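Local coordinates for packaging enzyme P4 (PDB 4BLO), which probably hydrolyses nucleoside triphosphates to drive RNA into the viral procapsid, as a hexameric RecA-like packaging motor of phage phi6, at residues T109-T122 and S263-F275. Residues are numbered along the deposited sequence; the frame is centred on the assembly and turned at random.
Sequences THRWPSEGIYSGVT and SRTMFRTNKGRIF. With ADP (adenosine-5'-diphosphate), chain N.
A single beta bridge, I117 with T269, joins the two-stranded sheet 109-110/117-118 to the tip of the hairpin that ends the RecA-like core sheet. Y118 N donates to R268 O at 3.1 Å. On the other side of the bridge N270 N reaches G116 O at 2.8 Å, in a more bent bond. The Y118 ring lays one face over the T269-N270 peptide, with T269 C 3.8 Å above its plane, offset toward the rim. T269 and G272 bound the type I turn of the hairpin formed by strands 261-269 and 272-275, and G272 O is gripped twice, by T269 N and by T269 OG1 (2.6 Å from T269 OG1 to G272 O). F267, two residues back on strand 261-269, fills the contact's apolar part. S114 CB sits over its face, 3.7 Å from the centroid and 16° off the normal, a CH-pi contact, while T122 CG2 meets the ring edge. With CG1 anti to the backbone N (chi1 -163°), I117 extends CD1 to 3.5 Å from F267 CD1. Farther along the hairpin, R273 NH1 donates to ADP O1A and O5', and F275 sets one ring face over the adenine, nearest at C4; the P-loop of a neighbouring subunit also binds this nucleotide.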
# COMPACT_ATOMS: atom_id res chain seq x y z
N THR L 109 -25.35 21.07 -30.10
CA THR L 109 -26.45 20.44 -29.38
C THR L 109 -26.90 19.16 -30.12
O THR L 109 -26.55 18.98 -31.29
CB THR L 109 -27.60 21.44 -29.13
OG1 THR L 109 -27.89 22.20 -30.31
CG2 THR L 109 -27.30 22.37 -27.97
N HIS L 110 -27.61 18.24 -29.40
CA HIS L 110 -28.11 16.95 -29.89
C HIS L 110 -29.55 16.69 -29.39
O HIS L 110 -30.01 17.35 -28.44
CB HIS L 110 -27.18 15.80 -29.43
CG HIS L 110 -25.78 15.88 -29.96
ND1 HIS L 110 -25.38 15.10 -31.03
CD2 HIS L 110 -24.73 16.62 -29.54
CE1 HIS L 110 -24.10 15.39 -31.23
NE2 HIS L 110 -23.67 16.31 -30.36
N ARG L 111 -30.26 15.75 -30.01
CA ARG L 111 -31.61 15.37 -29.59
C ARG L 111 -31.57 14.12 -28.67
O ARG L 111 -32.57 13.80 -28.02
CB ARG L 111 -32.51 15.12 -30.80
CG ARG L 111 -33.10 16.38 -31.41
CD ARG L 111 -33.96 16.08 -32.62
NE ARG L 111 -33.16 16.04 -33.85
CZ ARG L 111 -33.67 15.97 -35.08
NH1 ARG L 111 -34.99 15.92 -35.27
NH2 ARG L 111 -32.87 15.95 -36.14
N TRP L 112 -30.41 13.43 -28.64
CA TRP L 112 -30.16 12.20 -27.89
C TRP L 112 -28.93 12.36 -27.00
O TRP L 112 -27.95 12.95 -27.47
CB TRP L 112 -29.96 11.05 -28.89
CG TRP L 112 -29.81 9.68 -28.30
CD1 TRP L 112 -30.80 8.77 -28.09
CD2 TRP L 112 -28.58 9.03 -27.91
NE1 TRP L 112 -30.27 7.60 -27.59
CE2 TRP L 112 -28.91 7.73 -27.46
CE3 TRP L 112 -27.23 9.42 -27.91
CZ2 TRP L 112 -27.94 6.82 -27.02
CZ3 TRP L 112 -26.27 8.52 -27.48
CH2 TRP L 112 -26.63 7.23 -27.05
N PRO L 113 -28.90 11.84 -25.75
CA PRO L 113 -29.95 11.07 -25.03
C PRO L 113 -31.12 11.93 -24.52
O PRO L 113 -32.14 11.38 -24.10
CB PRO L 113 -29.18 10.45 -23.86
CG PRO L 113 -28.06 11.43 -23.59
CD PRO L 113 -27.68 12.00 -24.93
N SER L 114 -30.98 13.27 -24.56
CA SER L 114 -32.03 14.20 -24.15
C SER L 114 -32.11 15.39 -25.10
O SER L 114 -31.11 15.72 -25.74
CB SER L 114 -31.83 14.67 -22.72
OG SER L 114 -32.87 15.54 -22.33
N GLU L 115 -33.29 16.03 -25.22
CA GLU L 115 -33.52 17.14 -26.13
C GLU L 115 -32.69 18.37 -25.79
O GLU L 115 -32.71 18.85 -24.65
CB GLU L 115 -35.01 17.54 -26.19
CG GLU L 115 -35.77 16.93 -27.36
CD GLU L 115 -35.47 17.44 -28.76
OE1 GLU L 115 -34.73 18.43 -28.91
OE2 GLU L 115 -36.02 16.84 -29.72
N GLY L 116 -31.97 18.85 -26.80
CA GLY L 116 -31.13 20.04 -26.73
C GLY L 116 -29.86 19.88 -25.94
O GLY L 116 -29.24 20.89 -25.59
N ILE L 117 -29.45 18.63 -25.68
CA ILE L 117 -28.26 18.30 -24.89
C ILE L 117 -26.97 18.77 -25.60
O ILE L 117 -26.88 18.75 -26.84
CB ILE L 117 -28.22 16.76 -24.52
CG1 ILE L 117 -27.21 16.48 -23.37
CG2 ILE L 117 -28.01 15.86 -25.75
CD1 ILE L 117 -27.23 15.14 -22.72
N TYR L 118 -25.98 19.18 -24.80
CA TYR L 118 -24.67 19.60 -25.30
C TYR L 118 -23.85 18.37 -25.65
O TYR L 118 -24.18 17.27 -25.19
CB TYR L 118 -23.93 20.51 -24.29
CG TYR L 118 -24.55 21.88 -24.09
CD1 TYR L 118 -25.02 22.62 -25.17
CD2 TYR L 118 -24.59 22.46 -22.83
CE1 TYR L 118 -25.58 23.88 -24.99
CE2 TYR L 118 -25.13 23.73 -22.64
CZ TYR L 118 -25.63 24.44 -23.72
OH TYR L 118 -26.18 25.68 -23.53
N SER L 119 -22.83 18.52 -26.49
CA SER L 119 -21.94 17.41 -26.82
C SER L 119 -21.08 17.09 -25.60
O SER L 119 -20.70 18.00 -24.85
CB SER L 119 -21.07 17.77 -28.02
OG SER L 119 -21.87 18.04 -29.16
N GLY L 120 -20.86 15.81 -25.36
CA GLY L 120 -20.10 15.33 -24.22
C GLY L 120 -20.42 13.89 -23.89
O GLY L 120 -20.79 13.11 -24.78
N VAL L 121 -20.32 13.53 -22.61
CA VAL L 121 -20.63 12.16 -22.20
C VAL L 121 -21.79 12.16 -21.18
O VAL L 121 -21.97 13.11 -20.40
CB VAL L 121 -19.39 11.35 -21.73
CG1 VAL L 121 -19.08 11.54 -20.25
CG2 VAL L 121 -19.57 9.87 -22.06
N THR L 122 -22.61 11.12 -21.28
CA THR L 122 -23.74 10.84 -20.41
C THR L 122 -23.37 9.54 -19.70
O THR L 122 -22.80 8.65 -20.34
CB THR L 122 -25.03 10.81 -21.21
OG1 THR L 122 -25.20 12.08 -21.85
CG2 THR L 122 -26.25 10.47 -20.36
N SER L 263 -34.25 6.23 -11.80
CA SER L 263 -34.41 6.82 -10.49
C SER L 263 -34.10 8.33 -10.51
O SER L 263 -34.83 9.10 -9.88
CB SER L 263 -33.47 6.09 -9.52
OG SER L 263 -33.64 6.48 -8.17
N ARG L 264 -33.02 8.74 -11.21
CA ARG L 264 -32.57 10.14 -11.31
C ARG L 264 -31.90 10.47 -12.66
O ARG L 264 -31.22 9.61 -13.24
CB ARG L 264 -31.60 10.49 -10.18
CG ARG L 264 -32.29 10.87 -8.88
CD ARG L 264 -31.32 10.95 -7.72
NE ARG L 264 -30.73 12.29 -7.62
CZ ARG L 264 -29.89 12.67 -6.67
NH1 ARG L 264 -29.53 11.81 -5.72
NH2 ARG L 264 -29.41 13.90 -6.65
N THR L 265 -32.07 11.72 -13.15
CA THR L 265 -31.42 12.22 -14.36
C THR L 265 -30.91 13.64 -14.21
O THR L 265 -31.41 14.42 -13.39
CB THR L 265 -32.28 12.14 -15.62
OG1 THR L 265 -33.49 12.89 -15.47
CG2 THR L 265 -32.48 10.72 -16.11
N MET L 266 -29.92 13.98 -15.03
CA MET L 266 -29.30 15.28 -15.13
C MET L 266 -28.81 15.44 -16.55
O MET L 266 -28.06 14.58 -17.03
CB MET L 266 -28.15 15.41 -14.12
CG MET L 266 -27.51 16.78 -14.05
SD MET L 266 -26.54 17.28 -15.48
CE MET L 266 -25.31 16.00 -15.53
N PHE L 267 -29.20 16.54 -17.20
CA PHE L 267 -28.78 16.86 -18.56
C PHE L 267 -28.56 18.35 -18.70
O PHE L 267 -29.40 19.16 -18.30
CB PHE L 267 -29.80 16.36 -19.62
CG PHE L 267 -30.07 14.87 -19.58
CD1 PHE L 267 -29.10 13.96 -19.99
CD2 PHE L 267 -31.30 14.38 -19.13
CE1 PHE L 267 -29.36 12.58 -19.96
CE2 PHE L 267 -31.56 13.00 -19.11
CZ PHE L 267 -30.59 12.11 -19.53
N ARG L 268 -27.38 18.70 -19.24
CA ARG L 268 -26.93 20.07 -19.52
C ARG L 268 -27.35 20.39 -20.95
O ARG L 268 -26.67 19.99 -21.90
CB ARG L 268 -25.41 20.20 -19.34
CG ARG L 268 -24.94 19.88 -17.93
CD ARG L 268 -23.44 19.95 -17.79
NE ARG L 268 -23.00 19.21 -16.60
CZ ARG L 268 -22.79 19.75 -15.40
NH1 ARG L 268 -22.93 21.06 -15.22
NH2 ARG L 268 -22.41 18.99 -14.39
N THR L 269 -28.53 21.03 -21.09
CA THR L 269 -29.14 21.35 -22.38
C THR L 269 -28.94 22.80 -22.79
O THR L 269 -28.38 23.58 -22.02
CB THR L 269 -30.65 21.05 -22.34
OG1 THR L 269 -31.31 21.99 -21.48
CG2 THR L 269 -30.96 19.61 -21.93
N ASN L 270 -29.46 23.16 -23.98
CA ASN L 270 -29.46 24.54 -24.48
C ASN L 270 -30.52 25.37 -23.71
O ASN L 270 -30.44 26.60 -23.68
CB ASN L 270 -29.68 24.60 -26.02
CG ASN L 270 -30.81 23.79 -26.61
OD1 ASN L 270 -31.86 23.54 -25.99
ND2 ASN L 270 -30.66 23.40 -27.87
N LYS L 271 -31.49 24.68 -23.05
CA LYS L 271 -32.55 25.28 -22.22
C LYS L 271 -32.08 25.38 -20.75
O LYS L 271 -32.82 25.90 -19.91
CB LYS L 271 -33.87 24.47 -22.31
CG LYS L 271 -34.39 24.20 -23.71
CD LYS L 271 -35.49 25.16 -24.06
CE LYS L 271 -36.13 24.80 -25.37
NZ LYS L 271 -37.54 25.24 -25.39
N GLY L 272 -30.88 24.87 -20.48
CA GLY L 272 -30.26 24.88 -19.15
C GLY L 272 -30.06 23.52 -18.50
O GLY L 272 -30.47 22.49 -19.08
N ARG L 273 -29.46 23.49 -17.28
CA ARG L 273 -29.24 22.23 -16.52
C ARG L 273 -30.57 21.72 -15.97
O ARG L 273 -31.24 22.41 -15.17
CB ARG L 273 -28.22 22.38 -15.37
CG ARG L 273 -26.77 22.61 -15.81
CD ARG L 273 -25.88 23.08 -14.67
NE ARG L 273 -25.66 22.03 -13.67
CZ ARG L 273 -25.12 22.23 -12.47
NH1 ARG L 273 -24.75 23.44 -12.08
NH2 ARG L 273 -24.98 21.21 -11.63
N ILE L 274 -30.98 20.52 -16.42
CA ILE L 274 -32.26 19.95 -16.01
C ILE L 274 -32.05 18.71 -15.19
O ILE L 274 -31.48 17.73 -15.67
CB ILE L 274 -33.21 19.69 -17.23
CG1 ILE L 274 -33.50 21.02 -17.98
CG2 ILE L 274 -34.52 18.99 -16.79
CD1 ILE L 274 -33.81 20.86 -19.43
N PHE L 275 -32.54 18.77 -13.94
CA PHE L 275 -32.49 17.68 -12.97
C PHE L 275 -33.86 17.03 -12.87
O PHE L 275 -34.84 17.71 -12.56
CB PHE L 275 -32.03 18.16 -11.58
CG PHE L 275 -30.66 18.79 -11.54
CD1 PHE L 275 -29.53 18.01 -11.37
CD2 PHE L 275 -30.51 20.16 -11.64
CE1 PHE L 275 -28.27 18.60 -11.30
CE2 PHE L 275 -29.24 20.75 -11.58
CZ PHE L 275 -28.14 19.97 -11.42
PB ADP N . -20.88 23.34 -7.79
O1B ADP N . -20.64 23.49 -6.27
O2B ADP N . -19.88 24.23 -8.56
O3B ADP N . -20.71 21.92 -8.22
PA ADP N . -22.96 24.85 -9.22
O1A ADP N . -22.42 24.45 -10.61
O2A ADP N . -22.52 26.23 -8.88
O3A ADP N . -22.37 23.83 -8.13
O5' ADP N . -24.53 24.78 -9.21
C5' ADP N . -25.24 24.58 -7.97
C4' ADP N . -26.73 24.68 -8.20
O4' ADP N . -27.16 23.61 -9.07
C3' ADP N . -27.54 24.51 -6.92
O3' ADP N . -27.66 25.76 -6.24
C2' ADP N . -28.86 23.94 -7.45
O2' ADP N . -29.76 24.96 -7.88
C1' ADP N . -28.39 23.07 -8.61
N9 ADP N . -28.20 21.65 -8.27
C8 ADP N . -27.01 20.98 -8.11
N7 ADP N . -27.14 19.72 -7.80
C5 ADP N . -28.53 19.53 -7.75
C6 ADP N . -29.32 18.41 -7.45
N6 ADP N . -28.83 17.21 -7.14
N1 ADP N . -30.67 18.58 -7.47
C2 ADP N . -31.17 19.78 -7.78
N3 ADP N . -30.51 20.90 -8.09
C4 ADP N . -29.18 20.72 -8.04